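PDB 2QH5: mannose-6-phosphate isomerase from Helicobacter pylori, which probably catalyses the transfer of GMP from GTP to alpha-D-mannose 1-phosphate, giving GDP-mannose and diphosphate, the crystallised part being its N-terminal nucleotidyltransferase domain. Local coordinates for residues 152-163 with 257-268. Residues are numbered along the deposited sequence; the frame is centred on the assembly and turned at random. Where two conformers were deposited one is given.
Sequences FGYIESPNGLDV and IKMVELNAKWSD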
loop_
_atom_site.group_PDB
_atom_site.type_symbol
_atom_site.label_atom_id
_atom_site.label_comp_id
_atom_site.label_asym_id
_atom_site.label_seq_id
_atom_site.Cartn_x
_atom_site.Cartn_y
_atom_site.Cartn_z
ATOM N N PHE A 152 -11.492 -6.510 8.323
ATOM C CA PHE A 152 -11.320 -5.421 7.361
ATOM C C PHE A 152 -11.510 -4.024 7.945
ATOM O O PHE A 152 -12.030 -3.859 9.055
ATOM C CB PHE A 152 -12.264 -5.606 6.173
ATOM C CG PHE A 152 -11.732 -6.518 5.111
ATOM C CD1 PHE A 152 -10.594 -6.177 4.390
ATOM C CD2 PHE A 152 -12.375 -7.711 4.818
ATOM C CE1 PHE A 152 -10.099 -7.018 3.405
ATOM C CE2 PHE A 152 -11.890 -8.560 3.831
ATOM C CZ PHE A 152 -10.751 -8.212 3.123
ATOM N N GLY A 153 -11.069 -3.027 7.179
ATOM C CA GLY A 153 -11.321 -1.622 7.484
ATOM C C GLY A 153 -12.610 -1.154 6.832
ATOM O O GLY A 153 -12.930 -1.535 5.700
ATOM N N TYR A 154 -13.360 -0.335 7.557
ATOM C CA TYR A 154 -14.643 0.148 7.071
ATOM C C TYR A 154 -14.569 1.631 6.769
ATOM O O TYR A 154 -14.232 2.438 7.641
ATOM C CB TYR A 154 -15.749 -0.129 8.092
ATOM C CG TYR A 154 -16.284 -1.545 8.066
ATOM C CD1 TYR A 154 -15.465 -2.635 8.371
ATOM C CD2 TYR A 154 -17.616 -1.796 7.745
ATOM C CE1 TYR A 154 -15.954 -3.931 8.346
ATOM C CE2 TYR A 154 -18.113 -3.087 7.721
ATOM C CZ TYR A 154 -17.278 -4.147 8.020
ATOM O OH TYR A 154 -17.777 -5.426 7.995
ATOM N N ILE A 155 -14.871 1.977 5.521
ATOM C CA ILE A 155 -14.970 3.374 5.107
ATOM C C ILE A 155 -16.437 3.786 5.039
ATOM O O ILE A 155 -17.218 3.192 4.291
ATOM C CB ILE A 155 -14.339 3.616 3.714
ATOM C CG1 ILE A 155 -12.919 3.058 3.642
ATOM C CG2 ILE A 155 -14.344 5.097 3.391
ATOM C CD1 ILE A 155 -12.389 2.921 2.225
ATOM N N GLU A 156 -16.816 4.793 5.825
ATOM C CA GLU A 156 -18.150 5.373 5.692
ATOM C C GLU A 156 -18.128 6.443 4.623
ATOM O O GLU A 156 -17.462 7.464 4.774
ATOM C CB GLU A 156 -18.661 5.980 7.000
ATOM C CG GLU A 156 -20.102 6.488 6.878
ATOM C CD GLU A 156 -20.715 6.921 8.199
ATOM O OE1 GLU A 156 -21.757 7.607 8.173
ATOM O OE2 GLU A 156 -20.172 6.572 9.264
ATOM N N SER A 157 -18.846 6.199 3.537
ATOM C CA SER A 157 -18.980 7.199 2.493
ATOM C C SER A 157 -20.391 7.159 1.915
ATOM O O SER A 157 -20.759 6.217 1.206
ATOM C CB SER A 157 -17.928 7.010 1.400
ATOM O OG SER A 157 -18.506 6.464 0.238
ATOM N N PRO A 158 -21.201 8.183 2.242
ATOM C CA PRO A 158 -22.564 8.227 1.717
ATOM C C PRO A 158 -22.583 8.421 0.199
ATOM O O PRO A 158 -23.353 7.755 -0.495
ATOM C CB PRO A 158 -23.178 9.440 2.433
ATOM C CG PRO A 158 -22.004 10.302 2.824
ATOM C CD PRO A 158 -20.900 9.339 3.115
ATOM N N ASN A 159 -21.709 9.294 -0.302
ATOM C CA ASN A 159 -21.711 9.695 -1.704
ATOM C C ASN A 159 -20.617 9.054 -2.568
ATOM O O ASN A 159 -20.439 9.436 -3.728
ATOM C CB ASN A 159 -21.630 11.223 -1.805
ATOM C CG ASN A 159 -20.363 11.789 -1.182
ATOM O OD1 ASN A 159 -19.256 11.334 -1.474
ATOM N ND2 ASN A 159 -20.519 12.802 -0.333
ATOM N N GLY A 160 -19.876 8.106 -1.994
ATOM C CA GLY A 160 -18.819 7.392 -2.715
ATOM C C GLY A 160 -17.548 8.179 -2.991
ATOM O O GLY A 160 -16.733 7.770 -3.829
ATOM N N LEU A 161 -17.372 9.302 -2.296
ATOM C CA LEU A 161 -16.221 10.186 -2.526
ATOM C C LEU A 161 -15.702 10.841 -1.242
ATOM O O LEU A 161 -14.507 10.829 -0.963
ATOM C CB LEU A 161 -16.575 11.270 -3.546
ATOM C CG LEU A 161 -15.518 12.359 -3.752
ATOM C CD1 LEU A 161 -14.402 11.856 -4.648
ATOM C CD2 LEU A 161 -16.142 13.607 -4.339
ATOM N N ASP A 162 -16.597 11.448 -0.480
ATOM C CA ASP A 162 -16.224 11.995 0.811
ATOM C C ASP A 162 -16.387 10.893 1.829
ATOM O O ASP A 162 -17.373 10.155 1.784
ATOM C CB ASP A 162 -17.127 13.166 1.185
ATOM C CG ASP A 162 -16.957 14.345 0.264
ATOM O OD1 ASP A 162 -15.860 14.950 0.251
ATOM O OD2 ASP A 162 -17.932 14.671 -0.436
ATOM N N VAL A 163 -15.425 10.772 2.738
ATOM C CA VAL A 163 -15.521 9.764 3.791
ATOM C C VAL A 163 -15.873 10.435 5.119
ATOM O O VAL A 163 -15.202 11.374 5.552
ATOM C CB VAL A 163 -14.268 8.804 3.868
ATOM C CG1 VAL A 163 -13.571 8.696 2.519
ATOM C CG2 VAL A 163 -13.286 9.198 4.963
ATOM N N ILE A 257 -8.996 12.729 3.496
ATOM C CA ILE A 257 -9.269 11.434 2.874
ATOM C C ILE A 257 -10.435 11.448 1.876
ATOM O O ILE A 257 -11.559 11.817 2.228
ATOM C CB ILE A 257 -9.534 10.361 3.960
ATOM C CG1 ILE A 257 -8.326 10.257 4.888
ATOM C CG2 ILE A 257 -9.864 8.986 3.341
ATOM C CD1 ILE A 257 -8.593 9.469 6.141
ATOM N N LYS A 258 -10.160 11.030 0.638
ATOM C CA LYS A 258 -11.215 10.769 -0.347
ATOM C C LYS A 258 -11.248 9.298 -0.761
ATOM O O LYS A 258 -10.295 8.563 -0.541
ATOM C CB LYS A 258 -11.056 11.671 -1.576
ATOM C CG LYS A 258 -11.217 13.168 -1.290
ATOM C CD LYS A 258 -12.651 13.538 -0.943
ATOM C CE LYS A 258 -12.826 15.046 -0.877
ATOM N NZ LYS A 258 -12.609 15.577 0.487
ATOM N N MET A 259 -12.348 8.868 -1.363
ATOM C CA MET A 259 -12.503 7.473 -1.746
ATOM C C MET A 259 -12.759 7.357 -3.247
ATOM O O MET A 259 -13.292 8.280 -3.864
ATOM C CB MET A 259 -13.660 6.845 -0.969
ATOM C CG MET A 259 -13.614 5.329 -0.882
ATOM S SD MET A 259 -15.155 4.619 -0.283
ATOM C CE MET A 259 -16.037 4.535 -1.835
ATOM N N VAL A 260 -12.344 6.236 -3.832
ATOM C CA VAL A 260 -12.690 5.869 -5.208
ATOM C C VAL A 260 -13.186 4.421 -5.174
ATOM O O VAL A 260 -12.554 3.574 -4.558
ATOM C CB VAL A 260 -11.477 6.000 -6.168
ATOM C CG1 VAL A 260 -11.877 5.685 -7.603
ATOM C CG2 VAL A 260 -10.879 7.391 -6.101
ATOM N N GLU A 261 -14.319 4.138 -5.812
ATOM C CA GLU A 261 -14.890 2.783 -5.790
ATOM C C GLU A 261 -14.109 1.796 -6.655
ATOM O O GLU A 261 -13.760 2.096 -7.799
ATOM C CB GLU A 261 -16.350 2.797 -6.245
ATOM C CG GLU A 261 -17.280 3.641 -5.394
ATOM C CD GLU A 261 -18.587 3.949 -6.100
ATOM O OE1 GLU A 261 -19.133 3.046 -6.769
ATOM O OE2 GLU A 261 -19.067 5.098 -5.987
ATOM N N LEU A 262 -13.834 0.620 -6.098
ATOM C CA LEU A 262 -13.218 -0.465 -6.857
ATOM C C LEU A 262 -14.253 -1.511 -7.250
ATOM O O LEU A 262 -14.661 -2.347 -6.436
ATOM C CB LEU A 262 -12.064 -1.114 -6.084
ATOM C CG LEU A 262 -10.642 -0.652 -6.423
ATOM C CD1 LEU A 262 -9.634 -1.298 -5.489
ATOM C CD2 LEU A 262 -10.289 -0.962 -7.871
ATOM N N ASN A 263 -14.684 -1.440 -8.506
ATOM C CA ASN A 263 -15.610 -2.411 -9.067
ATOM C C ASN A 263 -14.869 -3.204 -10.132
ATOM O O ASN A 263 -15.065 -2.990 -11.331
ATOM C CB ASN A 263 -16.829 -1.703 -9.669
ATOM C CG ASN A 263 -17.209 -0.441 -8.908
ATOM O OD1 ASN A 263 -17.284 -0.439 -7.679
ATOM N ND2 ASN A 263 -17.450 0.642 -9.642
ATOM N N ALA A 264 -14.003 -4.110 -9.685
ATOM C CA ALA A 264 -13.096 -4.807 -10.593
ATOM C C ALA A 264 -12.896 -6.289 -10.253
ATOM O O ALA A 264 -11.927 -6.903 -10.707
ATOM C CB ALA A 264 -11.753 -4.078 -10.646
ATOM N N LYS A 265 -13.830 -6.850 -9.481
ATOM C CA LYS A 265 -13.731 -8.215 -8.933
ATOM C C LYS A 265 -12.516 -8.385 -8.019
ATOM O O LYS A 265 -11.677 -9.271 -8.218
ATOM C CB LYS A 265 -13.766 -9.289 -10.030
ATOM C CG LYS A 265 -15.162 -9.767 -10.381
ATOM C CD LYS A 265 -15.109 -11.038 -11.210
ATOM C CE LYS A 265 -16.488 -11.654 -11.365
ATOM N NZ LYS A 265 -16.421 -12.954 -12.087
ATOM N N TRP A 266 -12.446 -7.517 -7.015
ATOM C CA TRP A 266 -11.356 -7.494 -6.050
ATOM C C TRP A 266 -11.459 -8.652 -5.055
ATOM O O TRP A 266 -12.506 -8.862 -4.433
ATOM C CB TRP A 266 -11.373 -6.149 -5.320
ATOM C CG TRP A 266 -10.368 -5.997 -4.216
ATOM C CD1 TRP A 266 -9.087 -5.537 -4.332
ATOM C CD2 TRP A 266 -10.573 -6.270 -2.821
ATOM N NE1 TRP A 266 -8.479 -5.519 -3.099
ATOM C CE2 TRP A 266 -9.368 -5.964 -2.156
ATOM C CE3 TRP A 266 -11.655 -6.750 -2.074
ATOM C CZ2 TRP A 266 -9.214 -6.124 -0.776
ATOM C CZ3 TRP A 266 -11.500 -6.908 -0.705
ATOM C CH2 TRP A 266 -10.289 -6.595 -0.072
ATOM N N SER A 267 -10.366 -9.399 -4.914
ATOM C CA SER A 267 -10.316 -10.522 -3.978
ATOM C C SER A 267 -9.166 -10.399 -2.975
ATOM O O SER A 267 -8.141 -9.771 -3.258
ATOM C CB SER A 267 -10.226 -11.854 -4.729
ATOM O OG SER A 267 -11.468 -12.192 -5.318
ATOM N N ASP A 268 -9.355 -11.010 -1.806
ATOM C CA ASP A 268 -8.354 -11.009 -0.746
ATOM C C ASP A 268 -8.258 -12.381 -0.079
ATOM O O ASP A 268 -7.170 -12.939 0.070
ATOM C CB ASP A 268 -8.687 -9.942 0.299
ATOM C CG ASP A 268 -7.503 -9.609 1.193
ATOM O OD1 ASP A 268 -6.351 -9.629 0.704
ATOM O OD2 ASP A 268 -7.723 -9.318 2.387
#
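A single backbone hydrogen bond, from M259 N to L161 O (2.9 Å), ties the hairpin loop after strand 153-156 to strand 257-261 in this GT-A-type nucleotidyltransferase domain, an example of how one such bond can dock a loop on a strand while side chains do the rest. The donor sits 25° out of the carbonyl plane, and K258 CA adds a C-H···O contact to the same oxygen. Beside it, D162 OD1 forms a salt bridge with K258 NZ at 3.3 Å. The two side chains run side by side, and the lysine, bent at chi2 and chi4, carries CD across L161 O on the way. The loop's shape is braced by an Asx motif: N159 OD1 accepts from D162 N in the carbonyl plane (2.8 Å), while N159 ND2 returns a bond to D162 OD2, so the aspartate's two oxygens serve different partners. Next to these polar contacts, CG of M259 anti to the backbone N (chi1 -159°) and a bend at chi3 place SD 3.8 Å from I155 CG2 and CE near G160 O; Y185 of strand 184-194, which pairs with strand 153-156, also touches this methionine. V163 packs both methyls against I257 CG2 and also sets CG1 against M259 CB. At the far end of the contact, F152 meets W266 obliquely, ring planes 59° apart, with H114 edge-to-face on the tryptophan. There F152 CE1 approaches the indole edge at CH2, 3.5 Å away, and D268 OD2 lies 3.3 Å from F152 CZ.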